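Local coordinates for protein hydrolase (Rhizobium meliloti, PDB 5HOE) that acts as a carbohydrate acetylesterase of the SGNH (GDSL-like) hydrolase family, probably cleaving acetyl ester bonds, and assembles as an octamer, at residues Pro118-Val129 / Leu178-Met189; Val148-Ala157 / Val191-Thr202. All coordinates share one frame; numbering follows the deposited sequence.

Contact 1: Pro118-Val129 / Leu178-Met189; sequences PYEIANGMGKLV and LSGLYKALADFM
Segments 118-129 and 178-189, from neighbouring helices 118-133 and 171-189 on one face of the central parallel sheet, meet through Ala-122 and Tyr-182, crossing at -40° with axes 9.4 Å apart. Small residues allow this approach: the CA of Ala-122 lies 3.6 Å from CE1 of Tyr-182, and Gly-126 leaves room for Leu-185 CD1, 3.7 Å from the glycine CA. The Tyr-182 ring is sandwiched near its rim between Met-125 CB on one face and Leu-178 CB on the other. Met-125 is bent at chi2 (63°) and chi3 (75°), bringing its CE 3.6 Å from CE2 of Tyr-182 and its sulfur obliquely above the ring in a Met-aromatic contact. In the three-layer alpha/beta/alpha fold of SGNH hydrolases such apolar residues suit the helix-sheet interface; the buried hydroxyl of Tyr-182 is hydrogen-bonded to the carbonyl of Leu-105. With an alanine at Tyr-182, a gap would probably open beside Ala-122, the Met-125 methyl would be freer to turn, and the Leu-105 carbonyl would lose its hydroxyl mate. At one end Leu-181 CD1 packs 3.5 Å from Pro-118 CB; at the other, Val-129 CG1 and Met-189 CE meet tip to tip at 3.6 Å.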
loop_
_atom_site.group_PDB
_atom_site.type_symbol
_atom_site.label_atom_id
_atom_site.label_comp_id
_atom_site.label_asym_id
_atom_site.label_seq_id
_atom_site.Cartn_x
_atom_site.Cartn_y
_atom_site.Cartn_z
ATOM N N PRO A 118 20.287 -11.893 -16.199
ATOM C CA PRO A 118 19.916 -13.305 -16.433
ATOM C C PRO A 118 19.660 -14.099 -15.157
ATOM O O PRO A 118 18.690 -14.870 -15.100
ATOM C CB PRO A 118 21.100 -13.845 -17.251
ATOM C CG PRO A 118 21.591 -12.633 -17.976
ATOM C CD PRO A 118 21.447 -11.496 -17.015
ATOM N N TYR A 119 20.484 -13.915 -14.121
ATOM C CA TYR A 119 20.251 -14.648 -12.882
ATOM C C TYR A 119 18.908 -14.287 -12.267
ATOM O O TYR A 119 18.183 -15.170 -11.797
ATOM C CB TYR A 119 21.383 -14.444 -11.870
ATOM C CG TYR A 119 21.226 -15.404 -10.731
ATOM C CD1 TYR A 119 21.654 -16.715 -10.849
ATOM C CD2 TYR A 119 20.575 -15.026 -9.560
ATOM C CE1 TYR A 119 21.476 -17.619 -9.821
ATOM C CE2 TYR A 119 20.380 -15.936 -8.529
ATOM C CZ TYR A 119 20.838 -17.220 -8.667
ATOM O OH TYR A 119 20.642 -18.109 -7.634
ATOM N N GLU A 120 18.550 -12.994 -12.270
ATOM C CA GLU A 120 17.250 -12.590 -11.738
ATOM C C GLU A 120 16.093 -13.212 -12.519
ATOM O O GLU A 120 15.042 -13.502 -11.933
ATOM C CB GLU A 120 17.139 -11.062 -11.722
ATOM C CG GLU A 120 18.026 -10.393 -10.663
ATOM C CD GLU A 120 18.187 -8.880 -10.835
ATOM O OE1 GLU A 120 17.887 -8.329 -11.917
ATOM O OE2 GLU A 120 18.638 -8.238 -9.861
ATOM N N ILE A 121 16.263 -13.422 -13.829
ATOM C CA ILE A 121 15.227 -14.075 -14.626
ATOM C C ILE A 121 15.086 -15.529 -14.204
ATOM O O ILE A 121 13.976 -16.021 -13.983
ATOM C CB ILE A 121 15.530 -13.956 -16.130
ATOM C CG1 ILE A 121 15.645 -12.476 -16.537
ATOM C CG2 ILE A 121 14.438 -14.703 -16.918
ATOM C CD1 ILE A 121 15.934 -12.204 -18.024
ATOM N N ALA A 122 16.212 -16.237 -14.098
ATOM C CA ALA A 122 16.186 -17.622 -13.638
ATOM C C ALA A 122 15.644 -17.717 -12.217
ATOM O O ALA A 122 14.925 -18.673 -11.884
ATOM C CB ALA A 122 17.584 -18.218 -13.750
ATOM N N ASN A 123 15.957 -16.724 -11.368
ATOM C CA ASN A 123 15.384 -16.692 -10.024
ATOM C C ASN A 123 13.865 -16.488 -10.057
ATOM O O ASN A 123 13.150 -17.002 -9.185
ATOM C CB ASN A 123 16.061 -15.612 -9.189
ATOM C CG ASN A 123 15.785 -15.767 -7.719
ATOM O OD1 ASN A 123 16.041 -16.824 -7.131
ATOM N ND2 ASN A 123 15.285 -14.704 -7.100
ATOM N N GLY A 124 13.359 -15.748 -11.050
ATOM C CA GLY A 124 11.917 -15.636 -11.228
ATOM C C GLY A 124 11.278 -16.943 -11.648
ATOM O O GLY A 124 10.197 -17.303 -11.164
ATOM N N MET A 125 11.923 -17.662 -12.562
ATOM C CA MET A 125 11.524 -19.036 -12.836
ATOM C C MET A 125 11.537 -19.869 -11.558
ATOM O O MET A 125 10.627 -20.679 -11.324
ATOM C CB MET A 125 12.434 -19.650 -13.904
ATOM C CG MET A 125 12.132 -21.102 -14.213
ATOM S SD MET A 125 10.458 -21.408 -14.918
ATOM C CE MET A 125 10.634 -20.821 -16.604
ATOM N N GLY A 126 12.544 -19.664 -10.704
ATOM C CA GLY A 126 12.597 -20.409 -9.458
ATOM C C GLY A 126 11.401 -20.131 -8.572
ATOM O O GLY A 126 10.904 -21.032 -7.894
ATOM N N LYS A 127 10.931 -18.877 -8.558
ATOM C CA LYS A 127 9.717 -18.545 -7.818
ATOM C C LYS A 127 8.543 -19.381 -8.314
ATOM O O LYS A 127 7.759 -19.908 -7.511
ATOM C CB LYS A 127 9.409 -17.047 -7.958
ATOM C CG LYS A 127 8.223 -16.591 -7.156
ATOM C CD LYS A 127 7.946 -15.126 -7.345
ATOM C CE LYS A 127 6.793 -14.674 -6.463
ATOM N NZ LYS A 127 6.406 -13.243 -6.704
ATOM N N LEU A 128 8.403 -19.510 -9.638
ATOM C CA LEU A 128 7.298 -20.284 -10.190
ATOM C C LEU A 128 7.440 -21.763 -9.849
ATOM O O LEU A 128 6.460 -22.416 -9.495
ATOM C CB LEU A 128 7.210 -20.079 -11.709
ATOM C CG LEU A 128 7.030 -18.649 -12.209
ATOM C CD1 LEU A 128 7.108 -18.588 -13.732
ATOM C CD2 LEU A 128 5.716 -18.099 -11.671
ATOM N N VAL A 129 8.656 -22.298 -9.929
ATOM C CA VAL A 129 8.869 -23.697 -9.586
ATOM C C VAL A 129 8.448 -23.952 -8.142
ATOM O O VAL A 129 7.764 -24.940 -7.834
ATOM C CB VAL A 129 10.335 -24.099 -9.839
ATOM C CG1 VAL A 129 10.611 -25.547 -9.362
ATOM C CG2 VAL A 129 10.689 -23.987 -11.302
ATOM N N LEU A 178 19.845 -18.066 -20.611
ATOM C CA LEU A 178 18.795 -18.677 -19.796
ATOM C C LEU A 178 18.924 -20.196 -19.755
ATOM O O LEU A 178 18.671 -20.811 -18.711
ATOM C CB LEU A 178 17.411 -18.263 -20.292
ATOM C CG LEU A 178 17.057 -16.772 -20.227
ATOM C CD1 LEU A 178 15.586 -16.562 -20.576
ATOM C CD2 LEU A 178 17.354 -16.148 -18.862
ATOM N N SER A 179 19.314 -20.827 -20.870
ATOM C CA SER A 179 19.409 -22.284 -20.878
ATOM C C SER A 179 20.323 -22.793 -19.766
ATOM O O SER A 179 19.935 -23.673 -18.985
ATOM C CB SER A 179 19.867 -22.799 -22.232
ATOM O OG SER A 179 19.882 -24.210 -22.195
ATOM N N GLY A 180 21.555 -22.279 -19.703
ATOM C CA GLY A 180 22.482 -22.737 -18.677
ATOM C C GLY A 180 21.997 -22.469 -17.263
ATOM O O GLY A 180 22.131 -23.320 -16.376
ATOM N N LEU A 181 21.435 -21.281 -17.030
ATOM C CA LEU A 181 20.961 -20.938 -15.697
ATOM C C LEU A 181 19.726 -21.741 -15.318
ATOM O O LEU A 181 19.589 -22.146 -14.155
ATOM C CB LEU A 181 20.667 -19.442 -15.618
ATOM C CG LEU A 181 21.914 -18.556 -15.683
ATOM C CD1 LEU A 181 21.566 -17.078 -15.943
ATOM C CD2 LEU A 181 22.689 -18.708 -14.405
ATOM N N TYR A 182 18.814 -21.984 -16.277
ATOM C CA TYR A 182 17.642 -22.806 -15.966
ATOM C C TYR A 182 18.034 -24.251 -15.681
ATOM O O TYR A 182 17.392 -24.916 -14.863
ATOM C CB TYR A 182 16.612 -22.782 -17.108
ATOM C CG TYR A 182 15.788 -21.515 -17.266
ATOM C CD1 TYR A 182 16.163 -20.311 -16.674
ATOM C CD2 TYR A 182 14.608 -21.538 -18.003
ATOM C CE1 TYR A 182 15.384 -19.157 -16.840
ATOM C CE2 TYR A 182 13.835 -20.396 -18.173
ATOM C CZ TYR A 182 14.234 -19.211 -17.598
ATOM O OH TYR A 182 13.428 -18.102 -17.770
ATOM N N LYS A 183 19.067 -24.755 -16.357
ATOM C CA LYS A 183 19.541 -26.112 -16.079
ATOM C C LYS A 183 20.078 -26.192 -14.654
ATOM O O LYS A 183 19.777 -27.134 -13.912
ATOM C CB LYS A 183 20.643 -26.497 -17.076
ATOM C CG LYS A 183 21.257 -27.890 -16.845
ATOM C CD LYS A 183 20.324 -28.977 -17.243
ATOM C CE LYS A 183 20.878 -30.353 -16.869
ATOM N NZ LYS A 183 19.854 -31.408 -17.077
ATOM N N ALA A 184 20.862 -25.187 -14.250
ATOM C CA ALA A 184 21.394 -25.136 -12.892
ATOM C C ALA A 184 20.274 -25.032 -11.855
ATOM O O ALA A 184 20.313 -25.697 -10.813
ATOM C CB ALA A 184 22.342 -23.947 -12.777
ATOM N N LEU A 185 19.260 -24.208 -12.135
ATOM C CA LEU A 185 18.113 -24.074 -11.244
ATOM C C LEU A 185 17.376 -25.396 -11.094
ATOM O O LEU A 185 17.040 -25.813 -9.976
ATOM C CB LEU A 185 17.163 -23.032 -11.824
ATOM C CG LEU A 185 15.743 -22.964 -11.223
ATOM C CD1 LEU A 185 15.765 -22.337 -9.837
ATOM C CD2 LEU A 185 14.811 -22.196 -12.131
ATOM N N ALA A 186 17.078 -26.048 -12.220
ATOM C CA ALA A 186 16.311 -27.286 -12.175
ATOM C C ALA A 186 17.078 -28.383 -11.439
ATOM O O ALA A 186 16.486 -29.166 -10.691
ATOM C CB ALA A 186 15.930 -27.730 -13.588
ATOM N N ASP A 187 18.396 -28.460 -11.633
ATOM C CA ASP A 187 19.173 -29.421 -10.852
ATOM C C ASP A 187 19.090 -29.113 -9.361
ATOM O O ASP A 187 18.920 -30.020 -8.536
ATOM C CB ASP A 187 20.634 -29.424 -11.301
ATOM C CG ASP A 187 20.836 -30.067 -12.650
ATOM O OD1 ASP A 187 19.907 -30.763 -13.128
ATOM O OD2 ASP A 187 21.940 -29.878 -13.218
ATOM N N PHE A 188 19.215 -27.837 -8.999
ATOM C CA PHE A 188 19.219 -27.438 -7.594
ATOM C C PHE A 188 17.876 -27.746 -6.939
ATOM O O PHE A 188 17.823 -28.304 -5.832
ATOM C CB PHE A 188 19.540 -25.944 -7.554
ATOM C CG PHE A 188 19.676 -25.345 -6.176
ATOM C CD1 PHE A 188 18.568 -24.828 -5.523
ATOM C CD2 PHE A 188 20.915 -25.254 -5.558
ATOM C CE1 PHE A 188 18.692 -24.238 -4.268
ATOM C CE2 PHE A 188 21.048 -24.662 -4.319
ATOM C CZ PHE A 188 19.935 -24.149 -3.671
ATOM N N MET A 189 16.776 -27.413 -7.624
ATOM C CA MET A 189 15.439 -27.646 -7.091
ATOM C C MET A 189 14.944 -29.078 -7.321
ATOM O O MET A 189 13.836 -29.407 -6.890
ATOM C CB MET A 189 14.449 -26.611 -7.652
ATOM C CG MET A 189 14.768 -25.190 -7.239
ATOM S SD MET A 189 13.474 -24.013 -7.638
ATOM C CE MET A 189 12.251 -24.376 -6.397
#

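Contact 2: Val148-Ala157 / Val191-Thr202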
loop_
_atom_site.group_PDB
_atom_site.type_symbol
_atom_site.label_atom_id
_atom_site.label_comp_id
_atom_site.label_asym_id
_atom_site.label_seq_id
_atom_site.Cartn_x
_atom_site.Cartn_y
_atom_site.Cartn_z
ATOM N N VAL A 148 7.502 -30.859 -12.135
ATOM C CA VAL A 148 7.770 -29.609 -12.842
ATOM C C VAL A 148 8.745 -29.886 -13.981
ATOM O O VAL A 148 9.783 -30.530 -13.780
ATOM C CB VAL A 148 8.349 -28.517 -11.916
ATOM C CG1 VAL A 148 8.628 -27.237 -12.702
ATOM C CG2 VAL A 148 7.386 -28.219 -10.788
ATOM N N LEU A 149 8.428 -29.374 -15.172
ATOM C CA LEU A 149 9.376 -29.345 -16.280
ATOM C C LEU A 149 9.655 -27.883 -16.607
ATOM O O LEU A 149 8.769 -27.173 -17.093
ATOM C CB LEU A 149 8.832 -30.094 -17.488
ATOM C CG LEU A 149 9.687 -30.022 -18.756
ATOM C CD1 LEU A 149 11.094 -30.611 -18.554
ATOM C CD2 LEU A 149 8.964 -30.708 -19.907
ATOM N N VAL A 150 10.881 -27.438 -16.321
ATOM C CA VAL A 150 11.342 -26.100 -16.683
ATOM C C VAL A 150 11.813 -26.142 -18.132
ATOM O O VAL A 150 12.641 -26.983 -18.497
ATOM C CB VAL A 150 12.491 -25.661 -15.755
ATOM C CG1 VAL A 150 13.096 -24.339 -16.215
ATOM C CG2 VAL A 150 11.998 -25.555 -14.307
ATOM N N VAL A 151 11.315 -25.233 -18.962
ATOM C CA VAL A 151 11.713 -25.150 -20.366
ATOM C C VAL A 151 12.380 -23.812 -20.595
ATOM O O VAL A 151 11.748 -22.757 -20.436
ATOM C CB VAL A 151 10.515 -25.321 -21.315
ATOM C CG1 VAL A 151 10.939 -25.254 -22.787
ATOM C CG2 VAL A 151 9.822 -26.646 -21.024
ATOM N N ALA A 152 13.646 -23.846 -20.990
ATOM C CA ALA A 152 14.287 -22.615 -21.406
ATOM C C ALA A 152 13.820 -22.280 -22.818
ATOM O O ALA A 152 13.874 -23.145 -23.709
ATOM C CB ALA A 152 15.814 -22.742 -21.384
ATOM N N PRO A 153 13.324 -21.070 -23.060
ATOM C CA PRO A 153 12.880 -20.707 -24.406
ATOM C C PRO A 153 14.066 -20.590 -25.347
ATOM O O PRO A 153 15.214 -20.427 -24.902
ATOM C CB PRO A 153 12.203 -19.344 -24.186
ATOM C CG PRO A 153 12.946 -18.774 -23.006
ATOM C CD PRO A 153 13.225 -19.946 -22.112
ATOM N N PRO A 154 13.842 -20.679 -26.659
ATOM C CA PRO A 154 14.952 -20.488 -27.593
ATOM C C PRO A 154 15.421 -19.052 -27.559
ATOM O O PRO A 154 14.633 -18.129 -27.270
ATOM C CB PRO A 154 14.332 -20.848 -28.957
ATOM C CG PRO A 154 12.896 -20.526 -28.816
ATOM C CD PRO A 154 12.544 -20.802 -27.349
ATOM N N PRO A 155 16.698 -18.794 -27.840
ATOM C CA PRO A 155 17.191 -17.416 -27.846
ATOM C C PRO A 155 16.467 -16.549 -28.866
ATOM O O PRO A 155 15.996 -17.028 -29.899
ATOM C CB PRO A 155 18.675 -17.566 -28.232
ATOM C CG PRO A 155 19.042 -18.952 -27.908
ATOM C CD PRO A 155 17.780 -19.768 -28.088
ATOM N N LEU A 156 16.430 -15.249 -28.580
ATOM C CA LEU A 156 15.895 -14.268 -29.513
ATOM C C LEU A 156 16.739 -14.214 -30.792
ATOM O O LEU A 156 17.888 -14.673 -30.839
ATOM C CB LEU A 156 15.886 -12.891 -28.857
ATOM C CG LEU A 156 14.935 -12.722 -27.677
ATOM C CD1 LEU A 156 15.226 -11.445 -26.931
ATOM C CD2 LEU A 156 13.490 -12.702 -28.156
ATOM N N ALA A 157 16.148 -13.642 -31.840
ATOM C CA ALA A 157 16.806 -13.434 -33.121
ATOM C C ALA A 157 16.787 -11.953 -33.493
ATOM O O ALA A 157 16.117 -11.156 -32.835
ATOM C CB ALA A 157 16.103 -14.262 -34.195
ATOM N N VAL A 191 14.031 -30.737 -10.104
ATOM C CA VAL A 191 12.939 -30.882 -11.061
ATOM C C VAL A 191 13.493 -31.168 -12.453
ATOM O O VAL A 191 14.713 -31.303 -12.645
ATOM C CB VAL A 191 12.007 -29.647 -11.054
ATOM C CG1 VAL A 191 11.365 -29.449 -9.672
ATOM C CG2 VAL A 191 12.745 -28.389 -11.502
ATOM N N GLU A 192 12.613 -31.256 -13.440
ATOM C CA GLU A 192 13.042 -31.645 -14.780
ATOM C C GLU A 192 13.354 -30.413 -15.618
ATOM O O GLU A 192 12.883 -29.318 -15.331
ATOM C CB GLU A 192 11.959 -32.474 -15.468
ATOM C CG GLU A 192 11.479 -33.695 -14.664
ATOM C CD GLU A 192 12.546 -34.752 -14.473
ATOM O OE1 GLU A 192 13.371 -34.963 -15.390
ATOM O OE2 GLU A 192 12.559 -35.391 -13.400
ATOM N N PHE A 193 14.164 -30.608 -16.667
ATOM C CA PHE A 193 14.629 -29.511 -17.508
ATOM C C PHE A 193 14.675 -29.901 -18.983
ATOM O O PHE A 193 15.073 -31.022 -19.331
ATOM C CB PHE A 193 16.036 -29.041 -17.119
ATOM C CG PHE A 193 16.597 -28.011 -18.059
ATOM C CD1 PHE A 193 16.062 -26.732 -18.105
ATOM C CD2 PHE A 193 17.650 -28.317 -18.907
ATOM C CE1 PHE A 193 16.551 -25.781 -18.976
ATOM C CE2 PHE A 193 18.147 -27.364 -19.783
ATOM C CZ PHE A 193 17.606 -26.081 -19.802
ATOM N N PHE A 194 14.302 -28.948 -19.848
ATOM C CA PHE A 194 14.386 -29.112 -21.302
ATOM C C PHE A 194 14.787 -27.796 -21.945
ATOM O O PHE A 194 14.146 -26.770 -21.706
ATOM C CB PHE A 194 13.060 -29.597 -21.903
ATOM C CG PHE A 194 13.094 -29.699 -23.398
ATOM C CD1 PHE A 194 13.913 -30.634 -24.015
ATOM C CD2 PHE A 194 12.354 -28.839 -24.201
ATOM C CE1 PHE A 194 13.965 -30.722 -25.397
ATOM C CE2 PHE A 194 12.414 -28.933 -25.569
ATOM C CZ PHE A 194 13.218 -29.867 -26.165
ATOM N N ALA A 195 15.859 -27.813 -22.739
ATOM C CA ALA A 195 16.304 -26.623 -23.461
ATOM C C ALA A 195 15.646 -26.589 -24.841
ATOM O O ALA A 195 15.998 -27.363 -25.733
ATOM C CB ALA A 195 17.822 -26.605 -23.594
ATOM N N ALA A 196 14.677 -25.694 -25.027
ATOM C CA ALA A 196 14.032 -25.626 -26.335
ATOM C C ALA A 196 15.049 -25.353 -27.440
ATOM O O ALA A 196 14.905 -25.867 -28.557
ATOM C CB ALA A 196 12.926 -24.569 -26.326
ATOM N N GLY A 197 16.087 -24.566 -27.152
ATOM C CA GLY A 197 17.092 -24.221 -28.146
ATOM C C GLY A 197 17.961 -25.377 -28.606
ATOM O O GLY A 197 18.697 -25.212 -29.585
ATOM N N ASP A 198 17.929 -26.519 -27.907
ATOM C CA ASP A 198 18.606 -27.717 -28.378
ATOM C C ASP A 198 17.849 -28.385 -29.511
ATOM O O ASP A 198 18.419 -29.227 -30.214
ATOM C CB ASP A 198 18.782 -28.709 -27.227
ATOM C CG ASP A 198 19.819 -28.249 -26.203
ATOM O OD1 ASP A 198 20.548 -27.259 -26.452
ATOM O OD2 ASP A 198 19.915 -28.900 -25.145
ATOM N N CYS A 199 16.609 -27.977 -29.732
ATOM C CA CYS A 199 15.712 -28.611 -30.673
ATOM C C CYS A 199 15.171 -27.656 -31.727
ATOM O O CYS A 199 14.970 -28.065 -32.871
ATOM C CB CYS A 199 14.539 -29.221 -29.896
ATOM S SG CYS A 199 13.227 -29.818 -30.913
ATOM N N ILE A 200 14.958 -26.389 -31.378
ATOM C CA ILE A 200 14.376 -25.403 -32.279
ATOM C C ILE A 200 15.150 -24.095 -32.168
ATOM O O ILE A 200 15.967 -23.900 -31.269
ATOM C CB ILE A 200 12.866 -25.177 -31.993
ATOM C CG1 ILE A 200 12.664 -24.579 -30.588
ATOM C CG2 ILE A 200 12.072 -26.493 -32.199
ATOM C CD1 ILE A 200 11.417 -23.739 -30.457
ATOM N N SER A 201 14.859 -23.185 -33.101
ATOM C CA SER A 201 15.334 -21.812 -33.048
ATOM C C SER A 201 14.142 -20.877 -33.200
ATOM O O SER A 201 13.068 -21.276 -33.658
ATOM C CB SER A 201 16.388 -21.531 -34.131
ATOM O OG SER A 201 15.842 -21.571 -35.430
ATOM N N THR A 202 14.336 -19.619 -32.804
ATOM C CA THR A 202 13.315 -18.606 -33.046
ATOM C C THR A 202 13.335 -18.250 -34.531
ATOM O O THR A 202 14.253 -17.565 -34.987
ATOM C CB THR A 202 13.609 -17.375 -32.192
ATOM O OG1 THR A 202 13.612 -17.746 -30.811
ATOM C CG2 THR A 202 12.561 -16.287 -32.414
HETATM O O HOH W 1 16.820 -23.061 -24.876
HETATM O O HOH W 2 16.751 -19.218 -31.383
#
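Strands 148-152 and 192-195 run parallel, 23° apart in direction, joined by backbone bonds that alternate from Glu-192 N to Val-148 O (2.9 Å) through to Ala-196 N on Ala-152 O (3.0 Å). They are the last two strands of the five-stranded parallel sheet of the SGNH fold, linked by a beta-alpha-beta crossover through helix 171-189. Beta-branched and aromatic residues suit these extended chains. On one face, Phe-193 has CG anti to its own N (chi1 174°), carrying the ring across to the neighbouring strand, where the small Ala-152 CB meets its edge 3.9 Å from CE1. The other face carries Leu-149, whose CD1 lies 3.7 Å from Glu-192 CB, and Val-151, which lies alongside Phe-194, pointing the same way. The second chain then swings outward at Asp-198 and Cys-199, returning at Thr-202. Three prolines hold 153-155 extended, and Pro-154 packs its CD against Ala-196 CB and its CG against Ile-200 CD1, both at 3.9 Å. Water 1 bridges Pro-153 O and Gly-197 N, and water 2 joins Pro-155 O to Thr-202 N. Pro-155 O also accepts from Thr-202 OG1 at 2.7 Å, the hydroxyl standing 41° out of the carbonyl plane.

Overall arrangement
Contact 1 is a buried helix-helix seam, contact 2 a partly buried strand pair running out into loops. Their segments alternate along the chain: helix 118-133 precedes strand 147-152, and helix 171-189 precedes strand 192-195. The helices of contact 1 pack on the strands of contact 2: Met-125, Val-129 and Tyr-182 all reach Val-150, and Lys-183 packs on Phe-193. The chemistry differs accordingly: no hydrogen bond crosses contact 1, whereas backbone bonds and bridging waters join the two sides of contact 2. A second subunit reaches contact 1, its Trp-163 meeting Tyr-119; contact 2 touches no other chain, and its Thr-202 end lies near a probable Ser-His-Asp triad.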